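Local coordinates for adhesion G-protein coupled receptor G6 (Danio rerio, PDB 6V55), which is an adhesion G-protein coupled receptor linked to myelination, whose large calcium-binding extracellular region probably engages partners outside the cell and regulates signalling, at residues V7-S12 against C31-Q36; N197-S202 against I222-E227; T624-I629 against H645-V650. All blocks are in the same frame, centred on the assembly; numbering follows the deposited sequence.

How the interactions relate
From the N terminus, the three contacts follow one another in series, none nested in or crossing another. Interaction 1 closes the first loop, pairing the short edge strand 8-9 with strand 30-36 inside the CUB domain. Interaction 2 closes a loop of 19 residues in the pentraxin-like region, where the loop after strand 191-194 packs on strand 221-226. Interaction 3 joins strands 623-628 and 649-653 and closes the loop containing strand 637-639, which pairs with the other side of strand 623-628. Nothing touches between them: interactions 1 and 2 have centres about 50 Å apart, and interactions 2 and 3 about 97 Å apart, on opposite sides of the chain's centre.

Interaction 1: V7-S12 against C31-Q36. With NAG (2-acetamido-2-deoxy-beta-D-glucopyranose), chain E.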
ATOM      1  N   VAL A   7       5.295   9.207  -2.715  1.00 34.96           N
ATOM      2  CA  VAL A   7       5.080  10.314  -3.638  1.00 37.94           C
ATOM      3  C   VAL A   7       3.651  10.833  -3.498  1.00 40.85           C
ATOM      4  O   VAL A   7       2.802  10.238  -2.831  1.00 40.64           O
ATOM      5  CB  VAL A   7       5.346   9.909  -5.105  1.00 36.79           C
ATOM      6  CG1 VAL A   7       6.829   9.979  -5.435  1.00 38.71           C
ATOM      7  CG2 VAL A   7       4.810   8.514  -5.350  1.00 33.80           C
ATOM      8  N   VAL A   8       3.404  11.967  -4.154  1.00 41.37           N
ATOM      9  CA  VAL A   8       2.075  12.546  -4.318  1.00 37.30           C
ATOM     10  C   VAL A   8       1.815  12.656  -5.813  1.00 41.43           C
ATOM     11  O   VAL A   8       2.543  13.362  -6.522  1.00 45.45           O
ATOM     12  CB  VAL A   8       1.940  13.917  -3.635  1.00 33.61           C
ATOM     13  CG1 VAL A   8       0.642  14.603  -4.050  1.00 37.17           C
ATOM     14  CG2 VAL A   8       1.950  13.755  -2.141  1.00 30.02           C
ATOM     15  N   LEU A   9       0.794  11.956  -6.296  1.00 41.33           N
ATOM     16  CA  LEU A   9       0.521  11.878  -7.725  1.00 44.61           C
ATOM     17  C   LEU A   9      -0.657  12.788  -8.050  1.00 51.32           C
ATOM     18  O   LEU A   9      -1.729  12.656  -7.447  1.00 55.63           O
ATOM     19  CB  LEU A   9       0.248  10.433  -8.150  1.00 41.20           C
ATOM     20  CG  LEU A   9       1.278   9.421  -7.624  1.00 33.95           C
ATOM     21  CD1 LEU A   9       0.919   7.975  -7.972  1.00 29.13           C
ATOM     22  CD2 LEU A   9       2.668   9.764  -8.139  1.00 32.11           C
ATOM     23  N   THR A  10      -0.448  13.732  -8.980  1.00 50.07           N
ATOM     24  CA  THR A  10      -1.434  14.766  -9.279  1.00 45.53           C
ATOM     25  C   THR A  10      -1.902  14.774 -10.729  1.00 48.86           C
ATOM     26  O   THR A  10      -2.660  15.673 -11.102  1.00 52.17           O
ATOM     27  CB  THR A  10      -0.887  16.169  -8.955  1.00 41.72           C
ATOM     28  OG1 THR A  10       0.212  16.468  -9.826  1.00 44.37           O
ATOM     29  CG2 THR A  10      -0.431  16.285  -7.509  1.00 37.12           C
ATOM     30  N   ASP A  11      -1.474  13.827 -11.563  1.00 50.08           N
ATOM     31  CA  ASP A  11      -1.908  13.825 -12.954  1.00 50.50           C
ATOM     32  C   ASP A  11      -3.344  13.314 -13.063  1.00 46.09           C
ATOM     33  O   ASP A  11      -3.906  12.762 -12.107  1.00 42.27           O
ATOM     34  CB  ASP A  11      -0.971  12.981 -13.815  1.00 55.66           C
ATOM     35  CG  ASP A  11       0.350  13.683 -14.104  1.00 62.91           C
ATOM     36  OD1 ASP A  11       0.492  14.876 -13.738  1.00 63.98           O
ATOM     37  OD2 ASP A  11       1.240  13.036 -14.711  1.00 65.58           O
ATOM     38  N   SER A  12      -3.940  13.518 -14.253  1.00 47.41           N
ATOM     39  CA  SER A  12      -5.350  13.183 -14.459  1.00 46.89           C
ATOM     40  C   SER A  12      -5.567  11.676 -14.494  1.00 46.46           C
ATOM     41  O   SER A  12      -6.624  11.190 -14.075  1.00 44.28           O
ATOM     42  CB  SER A  12      -5.870  13.817 -15.752  1.00 48.03           C
ATOM     43  OG  SER A  12      -5.895  12.876 -16.819  1.00 49.17           O
ATOM     44  N   CYS A  31       5.512   2.309   1.914  1.00 31.92           N
ATOM     45  CA  CYS A  31       5.163   3.146   0.787  1.00 28.29           C
ATOM     46  C   CYS A  31       3.890   3.934   1.096  1.00 28.96           C
ATOM     47  O   CYS A  31       3.020   3.464   1.833  1.00 28.13           O
ATOM     48  CB  CYS A  31       4.980   2.269  -0.437  1.00 33.28           C
ATOM     49  SG  CYS A  31       6.436   1.304  -0.976  1.00 35.32           S
ATOM     50  N   ASN A  32       3.786   5.148   0.521  1.00 27.51           N
ATOM     51  CA  ASN A  32       2.652   6.077   0.711  1.00 24.89           C
ATOM     52  C   ASN A  32       2.523   6.785  -0.635  1.00 30.22           C
ATOM     53  O   ASN A  32       3.112   7.847  -0.856  1.00 37.19           O
ATOM     54  CB  ASN A  32       2.873   7.054   1.883  1.00 25.76           C
ATOM     55  CG  ASN A  32       1.767   8.153   2.037  1.00 29.15           C
ATOM     56  OD1 ASN A  32       0.730   8.125   1.395  1.00 33.93           O
ATOM     57  ND2 ASN A  32       2.004   9.107   2.949  1.00 37.83           N
ATOM     58  N   TRP A  33       1.727   6.200  -1.516  1.00 29.05           N
ATOM     59  CA  TRP A  33       1.245   6.883  -2.704  1.00 28.18           C
ATOM     60  C   TRP A  33      -0.028   7.639  -2.342  1.00 35.07           C
ATOM     61  O   TRP A  33      -1.078   7.021  -2.134  1.00 37.39           O
ATOM     62  CB  TRP A  33       0.958   5.875  -3.797  1.00 27.17           C
ATOM     63  CG  TRP A  33       2.125   5.050  -4.211  1.00 25.47           C
ATOM     64  CD1 TRP A  33       3.107   5.405  -5.085  1.00 22.32           C
ATOM     65  CD2 TRP A  33       2.402   3.701  -3.826  1.00 21.35           C
ATOM     66  NE1 TRP A  33       3.989   4.370  -5.250  1.00 21.09           N
ATOM     67  CE2 TRP A  33       3.576   3.313  -4.488  1.00 18.36           C
ATOM     68  CE3 TRP A  33       1.771   2.785  -2.980  1.00 20.02           C
ATOM     69  CZ2 TRP A  33       4.133   2.065  -4.328  1.00 20.70           C
ATOM     70  CZ3 TRP A  33       2.334   1.540  -2.826  1.00 15.89           C
ATOM     71  CH2 TRP A  33       3.491   1.193  -3.499  1.00 19.12           C
ATOM     72  N   THR A  34       0.045   8.964  -2.274  1.00 36.78           N
ATOM     73  CA  THR A  34      -1.143   9.788  -2.081  1.00 36.14           C
ATOM     74  C   THR A  34      -1.573  10.349  -3.436  1.00 36.28           C
ATOM     75  O   THR A  34      -0.782  10.978  -4.138  1.00 35.64           O
ATOM     76  CB  THR A  34      -0.874  10.893  -1.057  1.00 35.67           C
ATOM     77  OG1 THR A  34      -0.973  10.341   0.262  1.00 35.38           O
ATOM     78  CG2 THR A  34      -1.874  12.030  -1.170  1.00 36.83           C
ATOM     79  N   ILE A  35      -2.810  10.089  -3.825  1.00 38.89           N
ATOM     80  CA  ILE A  35      -3.335  10.549  -5.103  1.00 40.63           C
ATOM     81  C   ILE A  35      -4.280  11.705  -4.836  1.00 46.53           C
ATOM     82  O   ILE A  35      -5.300  11.525  -4.158  1.00 49.89           O
ATOM     83  CB  ILE A  35      -4.060   9.430  -5.851  1.00 35.75           C
ATOM     84  CG1 ILE A  35      -3.246   8.136  -5.782  1.00 30.93           C
ATOM     85  CG2 ILE A  35      -4.307   9.877  -7.256  1.00 38.27           C
ATOM     86  CD1 ILE A  35      -4.005   6.889  -6.225  1.00 26.80           C
ATOM     87  N   GLN A  36      -3.962  12.885  -5.371  1.00 45.94           N
ATOM     88  CA  GLN A  36      -4.760  14.075  -5.110  1.00 45.40           C
ATOM     89  C   GLN A  36      -5.309  14.660  -6.400  1.00 50.64           C
ATOM     90  O   GLN A  36      -4.566  14.880  -7.363  1.00 54.18           O
ATOM     91  CB  GLN A  36      -3.968  15.135  -4.363  1.00 44.02           C
ATOM     92  CG  GLN A  36      -4.869  16.187  -3.778  1.00 48.78           C
ATOM     93  CD  GLN A  36      -4.228  16.914  -2.634  1.00 52.38           C
ATOM     94  OE1 GLN A  36      -4.915  17.397  -1.727  1.00 55.18           O
ATOM     95  NE2 GLN A  36      -2.895  16.985  -2.652  1.00 52.27           N
TER
HETATM   96  C1  NAG E 903       1.093  10.218   3.220  1.00 30.10           C
HETATM   97  C2  NAG E 903       1.047  10.692   4.691  1.00 36.75           C
HETATM   98  C3  NAG E 903       0.186  11.957   4.822  1.00 38.82           C
HETATM   99  C4  NAG E 903       0.693  13.059   3.901  1.00 40.00           C
HETATM  100  C5  NAG E 903       0.717  12.558   2.454  1.00 37.71           C
HETATM  101  C6  NAG E 903       1.361  13.548   1.517  1.00 39.47           C
HETATM  102  C7  NAG E 903       1.341   8.701   6.107  1.00 43.81           C
HETATM  103  C8  NAG E 903       0.680   7.780   7.092  1.00 42.68           C
HETATM  104  N2  NAG E 903       0.565   9.664   5.600  1.00 42.75           N
HETATM  105  O3  NAG E 903       0.179  12.419   6.172  1.00 38.94           O
HETATM  106  O4  NAG E 903      -0.146  14.208   4.016  1.00 42.00           O
HETATM  107  O5  NAG E 903       1.491  11.346   2.348  1.00 31.91           O
HETATM  108  O6  NAG E 903       2.769  13.361   1.466  1.00 38.34           O
HETATM  109  O7  NAG E 903       2.521   8.576   5.781  1.00 44.86           O
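Cys-31 opens the second segment in a buried position, its SG tied in a disulfide to Cys-5, just upstream of the 7-12 segment, so a covalent link lies next to the strand pairing. Asn-32 follows with CG anti to the backbone N (chi1 174°); its ND2 carries the NAG, bonded to C1. Its backbone O accepts a weak hydrogen bond from Val-7 N. Trp-33 swings to the other face of the sheet, where its large ring suits the interior: Val-7 CG2 comes obliquely to its CD1 at 3.6 Å, Leu-9 CD1 reaches the same atom more loosely, and Phe-16 stacks on the ring from strand 13-17.

Thr-34 is the centre of the pairing. Its N donates to Val-7 O at 3.1 Å, almost straight at 171° and in the carbonyl plane, while its O receives Leu-9 N at 2.8 Å, nearly along the C=O axis. With OG1 anti to its carbonyl carbon, the side chain gives its hydroxyl to a lone pair of Asn-32 OD1 at 3.0 Å. Val-8 CG2 touches the sugar at NAG C6, 3.7 Å away. Ile-35 turns back to the Trp-33 face, its beta-branched chain suited to a strand and packed with Leu-9 against Phe-16 and Tyr-110. Gln-36 ends the walk, its N bonded to Leu-9 O at 3.1 Å while its polar chain occupies an exposed place.

Hydrogen bonds between parallel strands thus add an edge strand to the CUB sheet, apolar on the Trp-33 face and sugar-bearing on the other. Asn-32, Trp-33 and Thr-34 form an Asn-X-Thr sequon; in the folded domain the hydroxyl bond to OD1 helps to fix the rotation of the amide whose ND2 carries the sugar.

Interaction 2: N197-S202 against I222-E227; sequences NFLTSS and IGVYFE. Unlike the reference sequence in segment 197-202: Phe-198 (reference Leu). Unlike the reference sequence in segment 222-227: Glu-227 (reference Gly).
This is a largely apolar contact between a loop and a strand in the pentraxin-like region: residues 197-202, in the connection between strands 191-194 and 209-216, lie over strand 221-226 of a six-stranded antiparallel sheet. Two neighbouring loop residues, Phe-198 and Leu-199, meet two strand residues on one side of the strand, Val-224 and Phe-226. Phe-198, which differs from the reference sequence, has CG anti to its carbonyl carbon (chi1 -44°). Its ring presents an edge to the valine: CD2 meets Val-224 CG2 at 3.8 Å, close to the ring plane. Phe-198 CB lies 4.0 Å from Val-224 CG1, so both valine methyls are used. Phe-231 of the adjoining strand stacks with the same ring.

The backbone brings Leu-199 CB to the edge of the Phe-226 ring, 3.5 Å from CD1, the two side chains crossing at about a right angle. Leu-199 CG takes the crowded position between backbone N and carbonyl carbon (chi1 77°), which places CD2 4.2 Å from Val-224 CG1; Phe-177, Met-184 and Leu-211 also touch this buried leucine. With CG anti to its backbone N, Phe-226 turns a ring edge, CD1 and CE1, to Leu-199 CB.

Lacking any polar bond between the two segments, the contact relies on shape and on the burial of Val-224 and Leu-199: a small branched valine fits between the broader side chains, consistent with hydrophobic anchoring of the loop on the sheet.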
ATOM      1  N   ASN A 197     -53.516  26.286 -12.517  1.00 59.25           N
ATOM      2  CA  ASN A 197     -54.460  25.450 -11.778  1.00 62.46           C
ATOM      3  C   ASN A 197     -53.839  24.173 -11.221  1.00 60.70           C
ATOM      4  O   ASN A 197     -54.511  23.479 -10.450  1.00 58.20           O
ATOM      5  CB  ASN A 197     -55.638  25.050 -12.672  1.00 65.56           C
ATOM      6  CG  ASN A 197     -55.995  26.117 -13.684  1.00 68.68           C
ATOM      7  OD1 ASN A 197     -55.350  26.234 -14.737  1.00 67.93           O
ATOM      8  ND2 ASN A 197     -57.042  26.896 -13.381  1.00 69.64           N
ATOM      9  N   PHE A 198     -52.615  23.806 -11.628  1.00 62.41           N
ATOM     10  CA  PHE A 198     -51.994  22.576 -11.152  1.00 60.83           C
ATOM     11  C   PHE A 198     -50.715  22.815 -10.357  1.00 58.25           C
ATOM     12  O   PHE A 198     -50.211  21.864  -9.745  1.00 55.67           O
ATOM     13  CB  PHE A 198     -51.675  21.624 -12.323  1.00 59.46           C
ATOM     14  CG  PHE A 198     -52.787  21.479 -13.350  1.00 59.92           C
ATOM     15  CD1 PHE A 198     -54.119  21.277 -12.975  1.00 57.39           C
ATOM     16  CD2 PHE A 198     -52.479  21.488 -14.709  1.00 59.03           C
ATOM     17  CE1 PHE A 198     -55.108  21.146 -13.927  1.00 53.81           C
ATOM     18  CE2 PHE A 198     -53.474  21.339 -15.665  1.00 56.03           C
ATOM     19  CZ  PHE A 198     -54.779  21.172 -15.268  1.00 55.08           C
ATOM     20  N   LEU A 199     -50.188  24.045 -10.363  1.00 58.42           N
ATOM     21  CA  LEU A 199     -49.025  24.479  -9.592  1.00 60.31           C
ATOM     22  C   LEU A 199     -48.962  25.998  -9.664  1.00 65.30           C
ATOM     23  O   LEU A 199     -49.360  26.582 -10.670  1.00 71.42           O
ATOM     24  CB  LEU A 199     -47.700  23.910 -10.122  1.00 63.22           C
ATOM     25  CG  LEU A 199     -46.966  24.414 -11.366  1.00 66.65           C
ATOM     26  CD1 LEU A 199     -46.064  25.643 -11.097  1.00 62.40           C
ATOM     27  CD2 LEU A 199     -46.193  23.280 -11.976  1.00 69.75           C
ATOM     28  N   THR A 200     -48.416  26.637  -8.623  1.00 63.57           N
ATOM     29  CA  THR A 200     -48.048  28.052  -8.731  1.00 60.85           C
ATOM     30  C   THR A 200     -46.882  28.361  -7.797  1.00 56.91           C
ATOM     31  O   THR A 200     -46.381  27.488  -7.072  1.00 53.81           O
ATOM     32  CB  THR A 200     -49.203  29.002  -8.416  1.00 62.71           C
ATOM     33  OG1 THR A 200     -48.733  30.353  -8.543  1.00 64.80           O
ATOM     34  CG2 THR A 200     -49.682  28.768  -6.982  1.00 61.11           C
ATOM     35  N   SER A 201     -46.478  29.648  -7.789  1.00 55.47           N
ATOM     36  CA  SER A 201     -45.279  30.173  -7.129  1.00 54.65           C
ATOM     37  C   SER A 201     -45.370  30.187  -5.606  1.00 66.89           C
ATOM     38  O   SER A 201     -44.421  30.641  -4.963  1.00 71.51           O
ATOM     39  CB  SER A 201     -44.985  31.611  -7.567  1.00 49.20           C
ATOM     40  OG  SER A 201     -45.291  31.873  -8.913  1.00 45.58           O
ATOM     41  N   SER A 202     -46.495  29.775  -5.004  1.00 71.66           N
ATOM     42  CA  SER A 202     -46.527  29.491  -3.574  1.00 66.88           C
ATOM     43  C   SER A 202     -45.794  28.201  -3.255  1.00 61.81           C
ATOM     44  O   SER A 202     -45.434  27.981  -2.094  1.00 61.37           O
ATOM     45  CB  SER A 202     -47.972  29.397  -3.067  1.00 66.65           C
ATOM     46  OG  SER A 202     -48.750  30.514  -3.468  1.00 67.37           O
ATOM     47  N   ILE A 222     -51.234  20.017 -22.703  1.00 37.78           N
ATOM     48  CA  ILE A 222     -50.243  20.144 -21.642  1.00 37.24           C
ATOM     49  C   ILE A 222     -50.544  19.106 -20.566  1.00 36.76           C
ATOM     50  O   ILE A 222     -51.696  18.918 -20.168  1.00 37.05           O
ATOM     51  CB  ILE A 222     -50.244  21.564 -21.048  1.00 37.66           C
ATOM     52  CG1 ILE A 222     -50.434  22.628 -22.139  1.00 38.36           C
ATOM     53  CG2 ILE A 222     -48.982  21.801 -20.197  1.00 37.11           C
ATOM     54  CD1 ILE A 222     -49.202  22.950 -22.925  1.00 38.18           C
ATOM     55  N   GLY A 223     -49.511  18.417 -20.104  1.00 38.86           N
ATOM     56  CA  GLY A 223     -49.621  17.542 -18.949  1.00 38.98           C
ATOM     57  C   GLY A 223     -48.711  18.087 -17.840  1.00 39.44           C
ATOM     58  O   GLY A 223     -47.682  18.680 -18.136  1.00 36.68           O
ATOM     59  N   VAL A 224     -49.158  17.933 -16.601  1.00 41.62           N
ATOM     60  CA  VAL A 224     -48.386  18.344 -15.427  1.00 39.99           C
ATOM     61  C   VAL A 224     -48.355  17.163 -14.462  1.00 43.88           C
ATOM     62  O   VAL A 224     -49.408  16.599 -14.137  1.00 43.28           O
ATOM     63  CB  VAL A 224     -48.982  19.589 -14.742  1.00 36.35           C
ATOM     64  CG1 VAL A 224     -48.238  19.916 -13.462  1.00 34.84           C
ATOM     65  CG2 VAL A 224     -48.916  20.793 -15.655  1.00 38.10           C
ATOM     66  N   TYR A 225     -47.159  16.777 -14.024  1.00 46.80           N
ATOM     67  CA  TYR A 225     -46.991  15.822 -12.936  1.00 54.09           C
ATOM     68  C   TYR A 225     -46.352  16.544 -11.749  1.00 53.78           C
ATOM     69  O   TYR A 225     -45.231  17.056 -11.858  1.00 52.07           O
ATOM     70  CB  TYR A 225     -46.157  14.630 -13.398  1.00 61.63           C
ATOM     71  CG  TYR A 225     -46.303  13.385 -12.566  1.00 72.42           C
ATOM     72  CD1 TYR A 225     -45.573  13.231 -11.379  1.00 78.36           C
ATOM     73  CD2 TYR A 225     -47.154  12.351 -12.968  1.00 77.18           C
ATOM     74  CE1 TYR A 225     -45.695  12.093 -10.605  1.00 83.56           C
ATOM     75  CE2 TYR A 225     -47.281  11.196 -12.206  1.00 82.91           C
ATOM     76  CZ  TYR A 225     -46.546  11.076 -11.023  1.00 86.63           C
ATOM     77  OH  TYR A 225     -46.655   9.946 -10.245  1.00 87.96           O
ATOM     78  N   PHE A 226     -47.073  16.580 -10.623  1.00 54.35           N
ATOM     79  CA  PHE A 226     -46.663  17.275  -9.406  1.00 53.06           C
ATOM     80  C   PHE A 226     -47.415  16.636  -8.246  1.00 56.67           C
ATOM     81  O   PHE A 226     -48.642  16.494  -8.318  1.00 58.91           O
ATOM     82  CB  PHE A 226     -46.994  18.760  -9.495  1.00 51.28           C
ATOM     83  CG  PHE A 226     -46.284  19.645  -8.495  1.00 53.27           C
ATOM     84  CD1 PHE A 226     -46.586  20.983  -8.489  1.00 56.14           C
ATOM     85  CD2 PHE A 226     -45.304  19.199  -7.600  1.00 56.75           C
ATOM     86  CE1 PHE A 226     -45.986  21.874  -7.629  1.00 60.46           C
ATOM     87  CE2 PHE A 226     -44.669  20.078  -6.727  1.00 60.36           C
ATOM     88  CZ  PHE A 226     -45.027  21.452  -6.749  1.00 61.34           C
ATOM     89  N   GLU A 227     -46.664  16.269  -7.192  1.00 57.76           N
ATOM     90  CA  GLU A 227     -47.173  15.720  -5.931  1.00 58.79           C
ATOM     91  C   GLU A 227     -47.978  14.429  -6.139  1.00 54.21           C
ATOM     92  O   GLU A 227     -49.017  14.231  -5.510  1.00 59.01           O
ATOM     93  CB  GLU A 227     -47.981  16.774  -5.159  1.00 63.68           C
ATOM     94  CG  GLU A 227     -47.081  17.807  -4.462  1.00 70.26           C
ATOM     95  CD  GLU A 227     -47.849  18.826  -3.623  1.00 76.61           C
ATOM     96  OE1 GLU A 227     -47.272  19.899  -3.311  1.00 78.46           O
ATOM     97  OE2 GLU A 227     -49.024  18.549  -3.285  1.00 77.02           O
TER

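Interaction 3: T624-I629 against H645-V650; sequences TLSAFI and HNALAV
Ala-627 marks the tight part of this antiparallel pairing. Its N donates to Ala-649 O at 2.8 Å, nearly along the C=O axis, and its O accepts Leu-648 N at 2.9 Å, so two successive residues of 645-650 face one residue of 624-629. Small side chains suit such closeness: Ala-627 CB and Ala-649 CB sit 4.2 Å apart; Phe-674 and Phe-676 of strand 671-677 pack on Ala-627. On the other face, Ser-626 OG rests 3.4 Å from Ala-647 CB. This hydroxyl, anti to its backbone N, takes its hydrogen bond from the backbone N of Ala-644. Beside it, Val-650 CG1 meets Thr-624 CG2 at 4.0 Å, two beta-branched residues crossing obliquely.

Toward the other end the pairing loosens. Exposed Ile-629 forms the loose side and keeps a single side-chain neighbour across the contact, its CG1 lying 3.8 Å from Leu-648 CD1, and the Phe-628 ring leads away toward strand 637-639.

Leu-648 and Ala-649 opposite Ala-627 form a classic beta bulge, set where strand 649-653 enters the six-stranded antiparallel sheet beside strand 623-628.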
ATOM      1  N   THR A 624      39.968 -34.505 -14.388  1.00 24.67           N
ATOM      2  CA  THR A 624      40.047 -33.066 -14.621  1.00 26.01           C
ATOM      3  C   THR A 624      38.676 -32.473 -14.359  1.00 27.77           C
ATOM      4  O   THR A 624      37.682 -32.973 -14.891  1.00 32.45           O
ATOM      5  CB  THR A 624      40.504 -32.739 -16.048  1.00 28.36           C
ATOM      6  OG1 THR A 624      41.866 -33.155 -16.217  1.00 37.67           O
ATOM      7  CG2 THR A 624      40.414 -31.236 -16.337  1.00 23.61           C
ATOM      8  N   LEU A 625      38.616 -31.443 -13.506  1.00 27.28           N
ATOM      9  CA  LEU A 625      37.364 -30.805 -13.125  1.00 28.10           C
ATOM     10  C   LEU A 625      37.511 -29.307 -13.328  1.00 28.08           C
ATOM     11  O   LEU A 625      38.621 -28.770 -13.242  1.00 30.16           O
ATOM     12  CB  LEU A 625      36.979 -31.089 -11.664  1.00 29.67           C
ATOM     13  CG  LEU A 625      36.824 -32.523 -11.160  1.00 31.66           C
ATOM     14  CD1 LEU A 625      38.123 -33.032 -10.549  1.00 33.48           C
ATOM     15  CD2 LEU A 625      35.745 -32.541 -10.118  1.00 31.94           C
ATOM     16  N   SER A 626      36.381 -28.632 -13.555  1.00 25.09           N
ATOM     17  CA  SER A 626      36.402 -27.300 -14.143  1.00 25.47           C
ATOM     18  C   SER A 626      35.184 -26.490 -13.714  1.00 26.21           C
ATOM     19  O   SER A 626      34.061 -26.999 -13.678  1.00 21.72           O
ATOM     20  CB  SER A 626      36.442 -27.409 -15.670  1.00 28.40           C
ATOM     21  OG  SER A 626      36.886 -26.214 -16.277  1.00 34.15           O
ATOM     22  N   ALA A 627      35.412 -25.215 -13.415  1.00 28.82           N
ATOM     23  CA  ALA A 627      34.352 -24.273 -13.091  1.00 24.08           C
ATOM     24  C   ALA A 627      34.230 -23.218 -14.186  1.00 30.27           C
ATOM     25  O   ALA A 627      35.237 -22.677 -14.657  1.00 35.33           O
ATOM     26  CB  ALA A 627      34.621 -23.600 -11.748  1.00 20.01           C
ATOM     27  N   PHE A 628      32.997 -22.897 -14.562  1.00 32.59           N
ATOM     28  CA  PHE A 628      32.743 -22.013 -15.691  1.00 37.27           C
ATOM     29  C   PHE A 628      31.347 -21.413 -15.545  1.00 42.45           C
ATOM     30  O   PHE A 628      30.517 -21.923 -14.784  1.00 38.56           O
ATOM     31  CB  PHE A 628      32.902 -22.768 -17.025  1.00 36.37           C
ATOM     32  CG  PHE A 628      31.773 -23.736 -17.338  1.00 36.48           C
ATOM     33  CD1 PHE A 628      31.680 -24.977 -16.690  1.00 34.96           C
ATOM     34  CD2 PHE A 628      30.821 -23.416 -18.303  1.00 38.73           C
ATOM     35  CE1 PHE A 628      30.654 -25.873 -16.986  1.00 33.88           C
ATOM     36  CE2 PHE A 628      29.783 -24.301 -18.606  1.00 38.91           C
ATOM     37  CZ  PHE A 628      29.704 -25.534 -17.947  1.00 36.08           C
ATOM     38  N   ILE A 629      31.105 -20.309 -16.274  1.00 48.24           N
ATOM     39  CA  ILE A 629      29.786 -19.679 -16.400  1.00 47.45           C
ATOM     40  C   ILE A 629      29.367 -19.703 -17.863  1.00 55.10           C
ATOM     41  O   ILE A 629      30.093 -19.200 -18.729  1.00 55.41           O
ATOM     42  CB  ILE A 629      29.762 -18.227 -15.890  1.00 40.10           C
ATOM     43  CG1 ILE A 629      30.655 -18.035 -14.661  1.00 39.94           C
ATOM     44  CG2 ILE A 629      28.338 -17.832 -15.592  1.00 35.85           C
ATOM     45  CD1 ILE A 629      30.641 -16.611 -14.109  1.00 37.65           C
ATOM     46  N   HIS A 645      35.396 -24.431 -21.645  1.00 44.57           N
ATOM     47  CA  HIS A 645      35.939 -23.302 -22.388  1.00 52.35           C
ATOM     48  C   HIS A 645      35.762 -22.003 -21.609  1.00 54.81           C
ATOM     49  O   HIS A 645      34.683 -21.737 -21.058  1.00 54.57           O
ATOM     50  CB  HIS A 645      35.281 -23.190 -23.764  1.00 57.62           C
ATOM     51  CG  HIS A 645      35.972 -22.231 -24.683  1.00 67.39           C
ATOM     52  ND1 HIS A 645      35.295 -21.271 -25.407  1.00 70.73           N
ATOM     53  CD2 HIS A 645      37.284 -22.081 -24.996  1.00 71.20           C
ATOM     54  CE1 HIS A 645      36.157 -20.574 -26.128  1.00 72.97           C
ATOM     55  NE2 HIS A 645      37.370 -21.045 -25.896  1.00 72.96           N
ATOM     56  N   ASN A 646      36.837 -21.199 -21.599  1.00 55.49           N
ATOM     57  CA  ASN A 646      37.017 -19.995 -20.778  1.00 56.87           C
ATOM     58  C   ASN A 646      36.743 -20.288 -19.301  1.00 54.05           C
ATOM     59  O   ASN A 646      35.910 -19.649 -18.653  1.00 56.11           O
ATOM     60  CB  ASN A 646      36.155 -18.828 -21.281  1.00 60.03           C
ATOM     61  CG  ASN A 646      36.526 -18.376 -22.682  1.00 65.62           C
ATOM     62  OD1 ASN A 646      37.661 -17.971 -22.945  1.00 66.97           O
ATOM     63  ND2 ASN A 646      35.556 -18.428 -23.589  1.00 69.50           N
ATOM     64  N   ALA A 647      37.445 -21.295 -18.783  1.00 47.87           N
ATOM     65  CA  ALA A 647      37.247 -21.717 -17.406  1.00 41.49           C
ATOM     66  C   ALA A 647      37.842 -20.706 -16.437  1.00 39.78           C
ATOM     67  O   ALA A 647      38.847 -20.050 -16.723  1.00 42.07           O
ATOM     68  CB  ALA A 647      37.869 -23.089 -17.163  1.00 40.74           C
ATOM     69  N   LEU A 648      37.185 -20.568 -15.287  1.00 36.58           N
ATOM     70  CA  LEU A 648      37.676 -19.710 -14.214  1.00 34.27           C
ATOM     71  C   LEU A 648      38.526 -20.468 -13.205  1.00 32.18           C
ATOM     72  O   LEU A 648      39.395 -19.860 -12.560  1.00 30.72           O
ATOM     73  CB  LEU A 648      36.501 -19.046 -13.490  1.00 31.48           C
ATOM     74  CG  LEU A 648      35.429 -18.432 -14.400  1.00 27.59           C
ATOM     75  CD1 LEU A 648      34.283 -17.895 -13.565  1.00 22.31           C
ATOM     76  CD2 LEU A 648      36.029 -17.338 -15.274  1.00 28.67           C
ATOM     77  N   ALA A 649      38.293 -21.773 -13.055  1.00 28.23           N
ATOM     78  CA  ALA A 649      39.130 -22.616 -12.212  1.00 21.70           C
ATOM     79  C   ALA A 649      39.174 -24.019 -12.801  1.00 22.42           C
ATOM     80  O   ALA A 649      38.128 -24.583 -13.142  1.00 23.43           O
ATOM     81  CB  ALA A 649      38.615 -22.647 -10.778  1.00 19.62           C
ATOM     82  N   VAL A 650      40.384 -24.560 -12.975  1.00 20.79           N
ATOM     83  CA  VAL A 650      40.588 -25.936 -13.420  1.00 22.75           C
ATOM     84  C   VAL A 650      41.401 -26.653 -12.356  1.00 29.56           C
ATOM     85  O   VAL A 650      42.418 -26.125 -11.886  1.00 32.23           O
ATOM     86  CB  VAL A 650      41.319 -26.021 -14.774  1.00 25.16           C
ATOM     87  CG1 VAL A 650      41.260 -27.445 -15.339  1.00 20.17           C
ATOM     88  CG2 VAL A 650      40.766 -25.032 -15.778  1.00 31.79           C
TER